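Local coordinates for protein beta-agarase B (Zobellia galactanivorans, PDB 4ATF) that hydrolyses the beta-1,4 linkages between beta-D-galactose and 3,6-anhydro-alpha-L-galactose in agarose, cutting at random and retaining the anomeric configuration, at residues I166-F171 with T249-E254; M27-Q32 with G202-D207; A117-M120 with A125-V128; A62-G65 with T69-K72; S49-L52 with D56-Y59. The protein carries 1 engineered substitution. All blocks are in the same frame, centred on the assembly; numbering follows the deposited sequence. Where two conformers were deposited one is given.

Contact 1 (I166-F171 with T249-E254); sequences ISHHVF and TGLNKE. With GAL (beta-D-galactopyranose), chain E; AAL (3,6-anhydro-alpha-L-galactopyranose), chain B.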
# COMPACT_ATOMS: atom_id res chain seq x y z
N ILE A 166 -4.53 7.22 -3.78
CA ILE A 166 -4.77 6.05 -4.63
C ILE A 166 -4.03 6.24 -5.92
O ILE A 166 -4.47 6.99 -6.76
CB ILE A 166 -6.33 5.76 -4.86
CG1 ILE A 166 -7.12 7.08 -5.00
CG2 ILE A 166 -6.87 4.96 -3.63
CD1 ILE A 166 -8.61 6.86 -5.38
N SER A 167 -2.96 5.50 -6.13
CA SER A 167 -2.06 5.85 -7.23
C SER A 167 -1.33 4.59 -7.75
O SER A 167 -1.65 3.46 -7.36
CB SER A 167 -1.06 6.91 -6.70
OG SER A 167 -0.43 7.60 -7.77
N HIS A 168 -0.38 4.83 -8.66
CA HIS A 168 0.46 3.79 -9.25
C HIS A 168 1.76 4.49 -9.66
O HIS A 168 1.78 5.75 -9.81
CB HIS A 168 -0.26 3.13 -10.47
CG HIS A 168 -0.16 3.94 -11.73
ND1 HIS A 168 -1.02 4.98 -12.02
CD2 HIS A 168 0.73 3.88 -12.76
CE1 HIS A 168 -0.68 5.52 -13.18
NE2 HIS A 168 0.37 4.86 -13.66
N HIS A 169 2.85 3.73 -9.84
CA HIS A 169 4.14 4.34 -10.22
C HIS A 169 4.76 3.48 -11.29
O HIS A 169 4.60 2.27 -11.26
CB HIS A 169 5.16 4.39 -9.03
CG HIS A 169 4.75 5.28 -7.90
ND1 HIS A 169 5.40 6.45 -7.62
CD2 HIS A 169 3.78 5.14 -6.95
CE1 HIS A 169 4.84 7.04 -6.57
NE2 HIS A 169 3.85 6.27 -6.14
N VAL A 170 5.52 4.10 -12.19
CA VAL A 170 6.44 3.35 -13.04
C VAL A 170 7.79 3.98 -12.80
O VAL A 170 7.88 5.22 -12.59
CB VAL A 170 5.99 3.28 -14.53
CG1 VAL A 170 4.73 2.39 -14.67
CG2 VAL A 170 5.76 4.65 -15.12
N PHE A 171 8.85 3.16 -12.77
CA PHE A 171 10.22 3.70 -12.44
C PHE A 171 11.22 3.37 -13.51
O PHE A 171 11.06 2.36 -14.22
CB PHE A 171 10.78 3.08 -11.14
CG PHE A 171 9.91 3.28 -9.93
CD1 PHE A 171 10.02 4.44 -9.14
CD2 PHE A 171 8.97 2.30 -9.60
CE1 PHE A 171 9.13 4.63 -8.03
CE2 PHE A 171 8.11 2.43 -8.49
CZ PHE A 171 8.18 3.60 -7.70
N THR A 249 5.15 -1.08 -22.27
CA THR A 249 4.47 -2.31 -21.82
C THR A 249 3.18 -2.01 -20.98
O THR A 249 2.27 -2.85 -20.82
CB THR A 249 5.41 -3.19 -20.94
OG1 THR A 249 5.71 -2.47 -19.72
CG2 THR A 249 6.70 -3.53 -21.70
N GLY A 250 3.14 -0.84 -20.37
CA GLY A 250 2.09 -0.56 -19.36
C GLY A 250 2.41 -1.33 -18.07
O GLY A 250 3.55 -1.84 -17.89
N LEU A 251 1.39 -1.46 -17.22
CA LEU A 251 1.53 -2.24 -15.95
C LEU A 251 1.31 -3.74 -16.24
O LEU A 251 0.24 -4.29 -16.00
CB LEU A 251 0.56 -1.68 -14.89
CG LEU A 251 0.84 -0.20 -14.44
CD1 LEU A 251 -0.33 0.35 -13.63
CD2 LEU A 251 2.12 -0.16 -13.61
N ASN A 252 2.30 -4.40 -16.79
CA ASN A 252 2.13 -5.77 -17.32
C ASN A 252 2.81 -6.80 -16.43
O ASN A 252 2.55 -8.01 -16.57
CB ASN A 252 2.72 -5.89 -18.74
CG ASN A 252 4.30 -5.81 -18.74
OD1 ASN A 252 4.88 -4.80 -18.25
ND2 ASN A 252 4.96 -6.90 -19.15
N LYS A 253 3.72 -6.37 -15.55
CA LYS A 253 4.55 -7.38 -14.85
C LYS A 253 3.81 -7.96 -13.64
O LYS A 253 3.15 -7.19 -12.90
CB LYS A 253 5.88 -6.74 -14.39
CG LYS A 253 6.80 -6.30 -15.60
CD LYS A 253 8.02 -5.53 -15.15
CE LYS A 253 8.85 -5.20 -16.42
NZ LYS A 253 9.91 -4.07 -16.19
N GLU A 254 3.94 -9.26 -13.39
CA GLU A 254 3.35 -9.85 -12.15
C GLU A 254 3.96 -9.18 -10.90
O GLU A 254 5.14 -8.65 -10.95
CB GLU A 254 3.50 -11.39 -12.16
CG GLU A 254 4.93 -11.85 -11.93
CD GLU A 254 5.14 -13.34 -12.08
OE1 GLU A 254 4.13 -14.11 -12.17
OE2 GLU A 254 6.32 -13.72 -12.14
C1 GAL E . 4.53 4.21 -3.03
C2 GAL E . 6.03 4.36 -3.23
C3 GAL E . 6.90 3.19 -2.75
C4 GAL E . 6.53 2.95 -1.28
C5 GAL E . 4.98 2.81 -1.15
C6 GAL E . 4.50 2.45 0.26
O2 GAL E . 6.19 4.46 -4.61
O3 GAL E . 8.25 3.66 -2.91
O4 GAL E . 6.94 4.07 -0.55
O5 GAL E . 4.23 3.91 -1.68
O6 GAL E . 3.09 2.29 0.14
C1 AAL B . 9.05 2.91 -3.85
C2 AAL B . 10.39 3.67 -4.05
C3 AAL B . 11.43 2.67 -4.65
C4 AAL B . 11.63 1.40 -3.91
C5 AAL B . 10.25 0.78 -4.00
C6 AAL B . 10.07 0.87 -5.54
O2 AAL B . 10.85 4.15 -2.78
O3 AAL B . 10.86 2.07 -5.87
O4 AAL B . 12.62 0.50 -4.31
O5 AAL B . 9.21 1.53 -3.31
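Val170 and Leu251 bring their backbones no nearer than 8.0 Å between CA atoms, where the strand segment 168-171 passes the irregular loop 249-254 and Leu251 forms the centre of an inverse gamma turn. The gap is filled by side chains. Leu251 sends its two methyls to two residues of the strand. In the modelled conformer of His168, one of two, Leu251 CD1 lies 3.8 Å from His168 CD2 and reaches that ring obliquely. CD2 of Leu251 lies 3.8 Å from CG1 of Val170. His168 NE2 is hydrogen-bonded to the carbonyl of Ile229. The strand belongs to the beta-sandwich (jelly roll) of family GH16, and the loop packs on the side of it remote from the sugar. CB of His169 points away from the loop; its ring meets the substrate. O2 of the galactose of chain E stands over the centre of this ring, 3.3 Å from His169 NE2. Asp178 accepts from His169 ND1 and would fix the rotation of the ring. Phe171 offers one face to the anhydrogalactose, with CZ 3.6 Å from O3 of that sugar. The same galactose O2 lies at the edge of the Phe171 ring.

Contact 2 (M27-Q32 with G202-D207); sequences MKWEFQ and GVYWRD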
# COMPACT_ATOMS: atom_id res chain seq x y z
N MET A 27 -19.03 -14.01 -17.03
CA MET A 27 -17.91 -14.27 -16.11
C MET A 27 -18.32 -14.18 -14.66
O MET A 27 -19.33 -13.54 -14.35
CB MET A 27 -16.76 -13.30 -16.38
CG MET A 27 -16.33 -13.22 -17.89
SD MET A 27 -15.32 -14.60 -18.32
CE MET A 27 -13.77 -14.01 -17.65
N LYS A 28 -17.53 -14.80 -13.78
CA LYS A 28 -17.75 -14.70 -12.35
C LYS A 28 -16.41 -14.46 -11.66
O LYS A 28 -15.34 -14.70 -12.26
CB LYS A 28 -18.48 -15.95 -11.80
CG LYS A 28 -17.62 -17.22 -11.81
CD LYS A 28 -18.39 -18.53 -11.37
CE LYS A 28 -17.48 -19.75 -11.66
NZ LYS A 28 -17.99 -21.00 -11.06
N TRP A 29 -16.45 -14.00 -10.41
CA TRP A 29 -15.20 -13.82 -9.63
C TRP A 29 -14.88 -15.10 -8.85
O TRP A 29 -15.73 -15.63 -8.05
CB TRP A 29 -15.32 -12.63 -8.64
CG TRP A 29 -15.43 -11.32 -9.31
CD1 TRP A 29 -16.59 -10.57 -9.56
CD2 TRP A 29 -14.36 -10.65 -9.98
NE1 TRP A 29 -16.24 -9.41 -10.25
CE2 TRP A 29 -14.89 -9.45 -10.53
CE3 TRP A 29 -12.98 -10.94 -10.11
CZ2 TRP A 29 -14.08 -8.52 -11.24
CZ3 TRP A 29 -12.16 -10.02 -10.79
CH2 TRP A 29 -12.73 -8.80 -11.33
N GLU A 30 -13.65 -15.59 -9.04
CA GLU A 30 -13.17 -16.83 -8.40
C GLU A 30 -12.19 -16.49 -7.29
O GLU A 30 -11.14 -15.88 -7.54
CB GLU A 30 -12.49 -17.73 -9.42
CG GLU A 30 -11.99 -19.13 -8.84
CD GLU A 30 -11.05 -19.81 -9.84
OE1 GLU A 30 -9.81 -19.50 -9.92
OE2 GLU A 30 -11.61 -20.58 -10.63
N PHE A 31 -12.53 -16.89 -6.07
CA PHE A 31 -11.71 -16.65 -4.85
C PHE A 31 -10.38 -17.41 -4.96
O PHE A 31 -10.37 -18.62 -5.29
CB PHE A 31 -12.53 -17.13 -3.65
CG PHE A 31 -11.81 -17.00 -2.31
CD1 PHE A 31 -11.75 -15.78 -1.63
CD2 PHE A 31 -11.21 -18.12 -1.74
CE1 PHE A 31 -11.07 -15.65 -0.40
CE2 PHE A 31 -10.49 -17.99 -0.45
CZ PHE A 31 -10.47 -16.76 0.19
N GLN A 32 -9.29 -16.71 -4.69
CA GLN A 32 -7.94 -17.23 -4.74
C GLN A 32 -7.52 -17.61 -3.34
O GLN A 32 -7.72 -16.87 -2.38
CB GLN A 32 -6.95 -16.20 -5.36
CG GLN A 32 -7.34 -15.77 -6.81
CD GLN A 32 -7.43 -16.95 -7.78
OE1 GLN A 32 -6.44 -17.52 -8.14
NE2 GLN A 32 -8.65 -17.26 -8.27
N GLY A 202 -9.92 -1.48 -2.33
CA GLY A 202 -9.68 -2.48 -3.34
C GLY A 202 -9.23 -1.84 -4.64
O GLY A 202 -9.41 -0.60 -4.87
N VAL A 203 -8.66 -2.66 -5.51
CA VAL A 203 -8.27 -2.23 -6.84
C VAL A 203 -8.58 -3.35 -7.82
O VAL A 203 -8.28 -4.52 -7.54
CB VAL A 203 -6.77 -1.91 -6.94
CG1 VAL A 203 -5.94 -3.20 -6.95
CG2 VAL A 203 -6.48 -1.09 -8.22
N TYR A 204 -9.22 -3.01 -8.94
CA TYR A 204 -9.33 -3.95 -10.07
C TYR A 204 -8.21 -3.56 -11.03
O TYR A 204 -8.29 -2.48 -11.69
CB TYR A 204 -10.68 -3.83 -10.81
CG TYR A 204 -10.86 -4.82 -11.97
CD1 TYR A 204 -10.06 -6.01 -12.07
CD2 TYR A 204 -11.86 -4.60 -12.96
CE1 TYR A 204 -10.26 -6.93 -13.13
CE2 TYR A 204 -12.08 -5.54 -14.00
CZ TYR A 204 -11.26 -6.67 -14.06
OH TYR A 204 -11.48 -7.53 -15.09
N TRP A 205 -7.18 -4.41 -11.13
CA TRP A 205 -6.10 -4.19 -12.08
C TRP A 205 -6.55 -5.06 -13.27
O TRP A 205 -6.38 -6.30 -13.25
CB TRP A 205 -4.82 -4.72 -11.47
CG TRP A 205 -3.60 -4.78 -12.37
CD1 TRP A 205 -3.36 -4.12 -13.59
CD2 TRP A 205 -2.42 -5.51 -12.05
NE1 TRP A 205 -2.07 -4.48 -14.08
CE2 TRP A 205 -1.48 -5.32 -13.14
CE3 TRP A 205 -2.07 -6.35 -10.95
CZ2 TRP A 205 -0.21 -5.93 -13.16
CZ3 TRP A 205 -0.75 -6.98 -10.95
CH2 TRP A 205 0.14 -6.77 -12.08
N ARG A 206 -7.15 -4.41 -14.28
CA ARG A 206 -7.86 -5.16 -15.35
C ARG A 206 -6.89 -5.59 -16.49
O ARG A 206 -6.96 -6.74 -17.00
CB ARG A 206 -9.02 -4.33 -15.92
CG ARG A 206 -9.91 -5.08 -16.96
CD ARG A 206 -10.88 -4.03 -17.58
NE ARG A 206 -10.24 -3.20 -18.61
CZ ARG A 206 -10.81 -2.19 -19.26
NH1 ARG A 206 -12.09 -1.84 -18.97
NH2 ARG A 206 -10.11 -1.54 -20.22
N ASP A 207 -5.98 -4.69 -16.88
CA ASP A 207 -5.04 -4.97 -17.94
C ASP A 207 -3.91 -3.94 -17.74
O ASP A 207 -4.02 -3.10 -16.86
CB ASP A 207 -5.69 -4.88 -19.37
CG ASP A 207 -6.40 -3.52 -19.65
OD1 ASP A 207 -5.70 -2.48 -19.84
OD2 ASP A 207 -7.65 -3.50 -19.76
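Trp29 and Tyr204 make the whole of this contact, as a T-shaped (edge-to-face) aromatic pair. The edge of the Trp29 six-membered ring points at the face of Tyr204. CH2 of Trp29 stands 3.6 Å from Tyr204 CE1, nearer the rim of the phenol ring than its centre. The planes are 82° apart and the centroids 5.2 Å. Tyr204 carries CG anti to its backbone N (chi1 -178°), which extends the ring toward Trp29. Its opposite face is backed by CB of Arg206, so the ring is sandwiched. The CA atoms of the two residues are 11.5 Å apart; the strands 27-31 and 199-207 are not paired with each other. Both belong to the jelly-roll body of the GH16 domain, where 27-31 pairs with strand 293-306 and 199-207 with strands 111-118 and 210-215. Further out, Trp29 NE1 donates to the carbonyl of Ala21, which probably helps to set the rotation of the indole. Arg206 grips Asp207 side-on, with NE 2.8 Å from Asp207 OD2 and NH2 donating to the same oxygen.

Contact 3 (A117-M120 with A125-V128); sequences AKVM and ASDV. With GAL (beta-D-galactopyranose), chain E.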
# COMPACT_ATOMS: atom_id res chain seq x y z
N ALA A 117 -9.03 -2.80 6.33
CA ALA A 117 -7.92 -2.33 7.16
C ALA A 117 -8.30 -1.08 7.91
O ALA A 117 -9.24 -0.33 7.51
CB ALA A 117 -6.61 -2.04 6.25
N LYS A 118 -7.56 -0.79 8.96
CA LYS A 118 -7.78 0.41 9.77
C LYS A 118 -6.51 1.28 9.80
O LYS A 118 -5.51 0.94 10.46
CB LYS A 118 -8.23 0.01 11.19
CG LYS A 118 -8.62 1.17 12.10
CD LYS A 118 -9.08 0.58 13.47
CE LYS A 118 -8.93 1.61 14.50
NZ LYS A 118 -10.27 2.13 14.55
N VAL A 119 -6.58 2.39 9.08
CA VAL A 119 -5.43 3.34 8.93
C VAL A 119 -5.01 3.77 10.35
O VAL A 119 -5.90 4.03 11.22
CB VAL A 119 -5.89 4.57 8.08
CG1 VAL A 119 -4.80 5.70 8.02
CG2 VAL A 119 -6.26 4.08 6.64
N MET A 120 -3.70 3.85 10.62
CA MET A 120 -3.22 4.31 11.94
C MET A 120 -3.53 5.78 12.27
O MET A 120 -3.49 6.64 11.38
CB MET A 120 -1.69 4.20 12.00
CG MET A 120 -1.19 2.79 11.81
SD MET A 120 0.62 2.67 12.13
CE MET A 120 1.23 3.67 10.71
N ALA A 125 2.95 6.39 7.30
CA ALA A 125 2.06 5.80 6.26
C ALA A 125 1.56 4.43 6.63
O ALA A 125 2.32 3.65 7.21
CB ALA A 125 2.78 5.74 4.84
N SER A 126 0.29 4.14 6.33
CA SER A 126 -0.34 2.80 6.40
C SER A 126 -0.52 2.32 4.98
O SER A 126 -1.23 2.97 4.22
CB SER A 126 -1.71 2.92 7.06
OG SER A 126 -1.61 3.42 8.39
N ASP A 127 0.16 1.24 4.56
CA ASP A 127 0.27 0.89 3.13
C ASP A 127 -0.17 -0.55 2.83
O ASP A 127 0.26 -1.49 3.54
CB ASP A 127 1.75 0.98 2.71
CG ASP A 127 2.30 2.39 2.82
OD1 ASP A 127 1.57 3.31 2.42
OD2 ASP A 127 3.46 2.56 3.34
N VAL A 128 -0.92 -0.72 1.73
CA VAL A 128 -1.11 -2.02 1.09
C VAL A 128 -0.84 -1.73 -0.38
O VAL A 128 -1.53 -0.90 -1.00
CB VAL A 128 -2.58 -2.51 1.24
CG1 VAL A 128 -2.82 -3.83 0.48
CG2 VAL A 128 -2.94 -2.69 2.74
C1 GAL E . 4.53 4.21 -3.03
C2 GAL E . 6.03 4.36 -3.23
C3 GAL E . 6.90 3.19 -2.75
C4 GAL E . 6.53 2.95 -1.28
C5 GAL E . 4.98 2.81 -1.15
C6 GAL E . 4.50 2.45 0.26
O2 GAL E . 6.19 4.46 -4.61
O3 GAL E . 8.25 3.66 -2.91
O4 GAL E . 6.94 4.07 -0.55
O5 GAL E . 4.23 3.91 -1.68
O6 GAL E . 3.09 2.29 0.14
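Met120 and Ser126 share the hydrogen bond that joins these segments. The backbone N of Met120 donates to Ser126 OG at 3.1 Å. The bond is nearly straight, with an N-H...O angle of 169°. CB of Ser126 points toward the 117-120 segment, and a chi1 of -62° then places OG in line with the N-H of Met120. The closest CA atoms, those of Val119 and Ser126, are 5.7 Å apart.

The remaining contacts are van der Waals. Met120 CG lies 3.5 Å from Ser126 OG. The Met120 chain bends at its last torsion (chi3 -67°), which carries CE back to 3.7 Å from the carbonyl O of Ala125. Val119 CG1 touches the Ser126 hydroxyl, 3.9 Å from OG. OG thus also lies against carbons of Val119 and Met120. Segment 117-120 runs off the end of strand 111-118, and 125-128 begins strand 125-132; a short connection joins them in the GH16 jelly roll. Strand 111-118 pairs with 199-207 and 293-306, while 125-132 pairs with 137-145 and 255-262. Phe294 on strand 293-306 packs against both Met120 and Ser126.

On the other side of strand 125-132, Asp127 lies in the glycan pocket. Its very short approach to O6 of the galactose of chain E is doubtful. Ala125 lies beside Glu262, which binds substrate.

Contact 4 (A62-G65 with T69-K72); sequences AWAG and TEWK. With GAL (beta-D-galactopyranose), chain C.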
# COMPACT_ATOMS: atom_id res chain seq x y z
N ALA A 62 16.78 -6.86 0.67
CA ALA A 62 17.34 -6.43 1.98
C ALA A 62 17.17 -4.98 2.30
O ALA A 62 17.47 -4.56 3.42
CB ALA A 62 18.85 -6.81 2.07
N TRP A 63 16.66 -4.17 1.37
CA TRP A 63 16.52 -2.73 1.71
C TRP A 63 15.61 -2.55 2.95
O TRP A 63 14.53 -3.19 2.99
CB TRP A 63 15.91 -1.98 0.54
CG TRP A 63 15.80 -0.48 0.68
CD1 TRP A 63 16.79 0.42 0.89
CD2 TRP A 63 14.60 0.27 0.51
NE1 TRP A 63 16.28 1.70 0.88
CE2 TRP A 63 14.93 1.64 0.62
CE3 TRP A 63 13.27 -0.10 0.17
CZ2 TRP A 63 13.99 2.67 0.45
CZ3 TRP A 63 12.27 0.96 0.03
CH2 TRP A 63 12.64 2.29 0.19
N ALA A 64 16.01 -1.67 3.88
CA ALA A 64 15.28 -1.51 5.14
C ALA A 64 14.21 -0.41 5.12
O ALA A 64 13.54 -0.14 6.15
CB ALA A 64 16.29 -1.27 6.32
N GLY A 65 14.06 0.26 3.97
CA GLY A 65 12.99 1.21 3.83
C GLY A 65 13.42 2.67 3.72
O GLY A 65 14.59 3.02 3.86
N THR A 69 12.60 5.05 8.14
CA THR A 69 12.13 3.63 8.28
C THR A 69 13.29 2.63 8.46
O THR A 69 14.30 2.70 7.71
CB THR A 69 11.31 3.14 7.09
OG1 THR A 69 10.28 4.11 6.78
CG2 THR A 69 10.68 1.80 7.41
N GLU A 70 13.19 1.72 9.45
CA GLU A 70 14.12 0.57 9.44
C GLU A 70 13.26 -0.67 9.69
O GLU A 70 12.87 -0.93 10.85
CB GLU A 70 15.23 0.76 10.50
CG GLU A 70 16.12 -0.53 10.55
CD GLU A 70 17.27 -0.39 11.57
OE1 GLU A 70 18.31 0.23 11.19
OE2 GLU A 70 17.15 -0.91 12.72
N TRP A 71 12.86 -1.35 8.61
CA TRP A 71 11.96 -2.47 8.78
C TRP A 71 12.59 -3.58 9.60
O TRP A 71 13.80 -3.84 9.49
CB TRP A 71 11.51 -3.05 7.45
CG TRP A 71 10.52 -2.11 6.72
CD1 TRP A 71 9.41 -1.46 7.25
CD2 TRP A 71 10.55 -1.78 5.34
NE1 TRP A 71 8.76 -0.74 6.27
CE2 TRP A 71 9.46 -0.90 5.08
CE3 TRP A 71 11.41 -2.13 4.27
CZ2 TRP A 71 9.19 -0.37 3.78
CZ3 TRP A 71 11.13 -1.60 2.98
CH2 TRP A 71 10.05 -0.73 2.76
N LYS A 72 11.76 -4.31 10.35
CA LYS A 72 12.19 -5.46 11.21
C LYS A 72 11.19 -6.59 11.10
O LYS A 72 9.94 -6.36 11.08
CB LYS A 72 12.28 -4.98 12.68
CG LYS A 72 13.49 -4.06 12.95
CD LYS A 72 14.86 -4.87 12.88
CE LYS A 72 16.00 -3.95 13.23
NZ LYS A 72 17.35 -4.58 13.16
C1 GAL C . 13.77 0.43 -3.48
C2 GAL C . 14.53 -0.77 -4.07
C3 GAL C . 15.93 -0.89 -3.41
C4 GAL C . 16.68 0.45 -3.46
C5 GAL C . 15.79 1.60 -2.92
C6 GAL C . 16.65 2.84 -3.02
O2 GAL C . 13.79 -2.01 -3.97
O3 GAL C . 16.67 -1.82 -4.17
O4 GAL C . 16.87 0.79 -4.83
O5 GAL C . 14.53 1.65 -3.66
O6 GAL C . 15.83 3.74 -2.36
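Ala64 O accepts the backbone N-H of Trp71 at 2.8 Å, with an N-H...O angle of 163°. The donor lies in the carbonyl plane, on a lone pair. This bond closes a tight loop between segment 62-65 and strand 69-71, which runs parallel to strand 96-103 in the GH16 jelly roll. The Ala64 carbonyl O also receives a CA-H...O contact from Glu70.

The main packing is between Trp71 and the turn. Gly65 has no side chain, and its CA lies directly on one face of the Trp71 six-membered ring in a CH-pi contact, 3.6 Å from the ring centroid. Thr69 CG2 lies over the same face of Trp71. The edge of Trp71 is turned toward the face of Trp63 in an offset edge-to-face pair, with planes at 88°. Trp71 NE1 is hydrogen-bonded to the carbonyl of Thr261.

Trp63 is a stacking platform for the galactose of chain C. A chi1 of -175° stretches the indole out between this sugar and the backbone of its own loop. C5 of the galactose stands over the ring centre on one face, while Gly65 N backs the opposite face. Tyr59 also meets the Trp63 ring edge-to-face. At its rim, Trp63 CZ2 lies 3.5 Å from O6 of that galactose.

Contact 5 (S49-L52 with D56-Y59); sequences SEFL and DDFY. With GAL (beta-D-galactopyranose), chain C; AAL (3,6-anhydro-alpha-L-galactopyranose), chain B.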
# COMPACT_ATOMS: atom_id res chain seq x y z
N SER A 49 4.16 -21.75 10.82
CA SER A 49 3.92 -22.24 9.46
C SER A 49 2.71 -21.65 8.75
O SER A 49 2.71 -21.52 7.51
CB SER A 49 3.83 -23.77 9.38
OG SER A 49 2.82 -24.29 10.21
N GLU A 50 1.67 -21.30 9.50
CA GLU A 50 0.47 -20.79 8.84
C GLU A 50 0.74 -19.41 8.19
O GLU A 50 0.42 -19.13 7.02
CB GLU A 50 -0.69 -20.71 9.84
CG GLU A 50 -2.02 -20.57 9.12
CD GLU A 50 -3.16 -21.26 9.85
OE1 GLU A 50 -2.91 -21.79 10.96
OE2 GLU A 50 -4.29 -21.24 9.31
N PHE A 51 1.37 -18.52 8.95
CA PHE A 51 1.84 -17.28 8.36
C PHE A 51 2.79 -17.49 7.18
O PHE A 51 2.61 -16.90 6.10
CB PHE A 51 2.57 -16.48 9.40
CG PHE A 51 3.09 -15.16 8.88
CD1 PHE A 51 2.26 -14.04 8.87
CD2 PHE A 51 4.42 -15.04 8.44
CE1 PHE A 51 2.74 -12.79 8.40
CE2 PHE A 51 4.92 -13.82 7.98
CZ PHE A 51 4.08 -12.68 7.96
N LEU A 52 3.83 -18.29 7.41
CA LEU A 52 4.92 -18.47 6.46
C LEU A 52 4.54 -19.21 5.19
O LEU A 52 5.30 -19.12 4.18
CB LEU A 52 6.14 -19.09 7.14
CG LEU A 52 6.83 -18.23 8.18
CD1 LEU A 52 7.80 -19.07 8.99
CD2 LEU A 52 7.54 -17.01 7.52
N ASP A 56 6.22 -13.66 3.69
CA ASP A 56 7.55 -13.47 4.31
C ASP A 56 7.49 -12.19 5.15
O ASP A 56 6.87 -11.18 4.69
CB ASP A 56 8.60 -13.26 3.19
CG ASP A 56 10.04 -13.15 3.75
OD1 ASP A 56 10.33 -13.57 4.90
OD2 ASP A 56 10.89 -12.62 3.02
N ASP A 57 8.10 -12.17 6.36
CA ASP A 57 7.89 -10.99 7.23
C ASP A 57 8.98 -9.94 7.00
O ASP A 57 9.49 -9.30 7.95
CB ASP A 57 7.71 -11.34 8.73
CG ASP A 57 8.87 -12.24 9.31
OD1 ASP A 57 9.76 -12.72 8.52
OD2 ASP A 57 8.86 -12.48 10.57
N PHE A 58 9.28 -9.69 5.71
CA PHE A 58 10.20 -8.59 5.37
C PHE A 58 9.80 -8.01 4.03
O PHE A 58 8.90 -8.54 3.37
CB PHE A 58 11.68 -9.04 5.37
CG PHE A 58 12.65 -7.87 5.64
CD1 PHE A 58 12.74 -7.31 6.90
CD2 PHE A 58 13.41 -7.29 4.60
CE1 PHE A 58 13.59 -6.20 7.21
CE2 PHE A 58 14.26 -6.17 4.87
CZ PHE A 58 14.34 -5.62 6.19
N TYR A 59 10.45 -6.92 3.65
CA TYR A 59 10.40 -6.39 2.27
C TYR A 59 11.01 -7.41 1.28
O TYR A 59 11.58 -8.38 1.70
CB TYR A 59 11.12 -5.06 2.25
CG TYR A 59 11.14 -4.34 0.91
CD1 TYR A 59 9.95 -3.75 0.36
CD2 TYR A 59 12.36 -4.12 0.23
CE1 TYR A 59 9.99 -3.00 -0.88
CE2 TYR A 59 12.40 -3.39 -1.02
CZ TYR A 59 11.22 -2.86 -1.54
OH TYR A 59 11.28 -2.16 -2.75
C1 GAL C . 13.77 0.43 -3.48
C2 GAL C . 14.53 -0.77 -4.07
C3 GAL C . 15.93 -0.89 -3.41
C4 GAL C . 16.68 0.45 -3.46
C5 GAL C . 15.79 1.60 -2.92
C6 GAL C . 16.65 2.84 -3.02
O2 GAL C . 13.79 -2.01 -3.97
O3 GAL C . 16.67 -1.82 -4.17
O4 GAL C . 16.87 0.79 -4.83
O5 GAL C . 14.53 1.65 -3.66
O6 GAL C . 15.83 3.74 -2.36
C1 AAL B . 9.05 2.91 -3.85
C2 AAL B . 10.39 3.67 -4.05
C3 AAL B . 11.43 2.67 -4.65
C4 AAL B . 11.63 1.40 -3.91
C5 AAL B . 10.25 0.78 -4.00
C6 AAL B . 10.07 0.87 -5.54
O2 AAL B . 10.85 4.15 -2.78
O3 AAL B . 10.86 2.07 -5.87
O4 AAL B . 12.62 0.50 -4.31
O5 AAL B . 9.21 1.53 -3.31
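Phe51 on helix 49-54 packs against Asp57, and its CB is directed toward the 56-59 segment. A chi1 of -179° swings CG opposite the backbone N and carries the ring across to Asp57. CD2 leads out to CE2, which makes the closest approach, 3.8 Å to Asp57 CB. CE2 of Phe51 is also 4.2 Å from the carbonyl C of Asp56. At the tip, Phe51 CZ lies 3.9 Å from the same Asp57 CB. Asp57 N stands at the edge of the ring, near its plane. The ring meets the CB methylene of Asp57, and the carboxylate plane of Asp57 lies 61° from the ring plane.

Asp57 is the centre of an inverse gamma turn, with a weak backbone bond of 3.0 Å from Phe58 N to Asp56 O. The turn leads from strand 55-56 into the loop that lines the substrate cleft of the GH16 jelly roll. Asp57 is held by salt bridges to Arg73 and Lys47, and Asp56 by Arg73 as well. Lys47 also makes a cation-pi contact with Phe51.

Further along, Tyr59 OH donates to O2 of the galactose of chain C at 2.8 Å and lies 3.4 Å from C5 of the anhydrogalactose.

The contact with Phe51 is apolar. It buries Asp57 N at the ring edge with no partner in the model, while the salt bridges to Arg73 and Lys47 probably offset the cost of burying the carboxylate.

Contact 4 stacks Trp63 on the bound agarose fragment. Contacts 1 and 5 reach it through His169 and Phe171 and through Tyr59, while the Phe51-Asp57 packing and contact 2 lie away from the sites. Contacts 1 and 3, with centres about 21 Å apart, share the galactose of chain E, though the Asp127 approach is doubtful. Contacts 4 and 5 share the galactose of chain C; their centres are about 15 Å apart, and Trp71 CZ3 lies 3.4 Å from Tyr59 CG. His169 lies beside Glu138, the probable nucleophile, and Ala125 beside Asp143, the probable proton donor, substituted here. Contact 2 joins contact 1 through a probable hydrogen bond, Trp205 NE1 to Leu251 O at 3.0 Å.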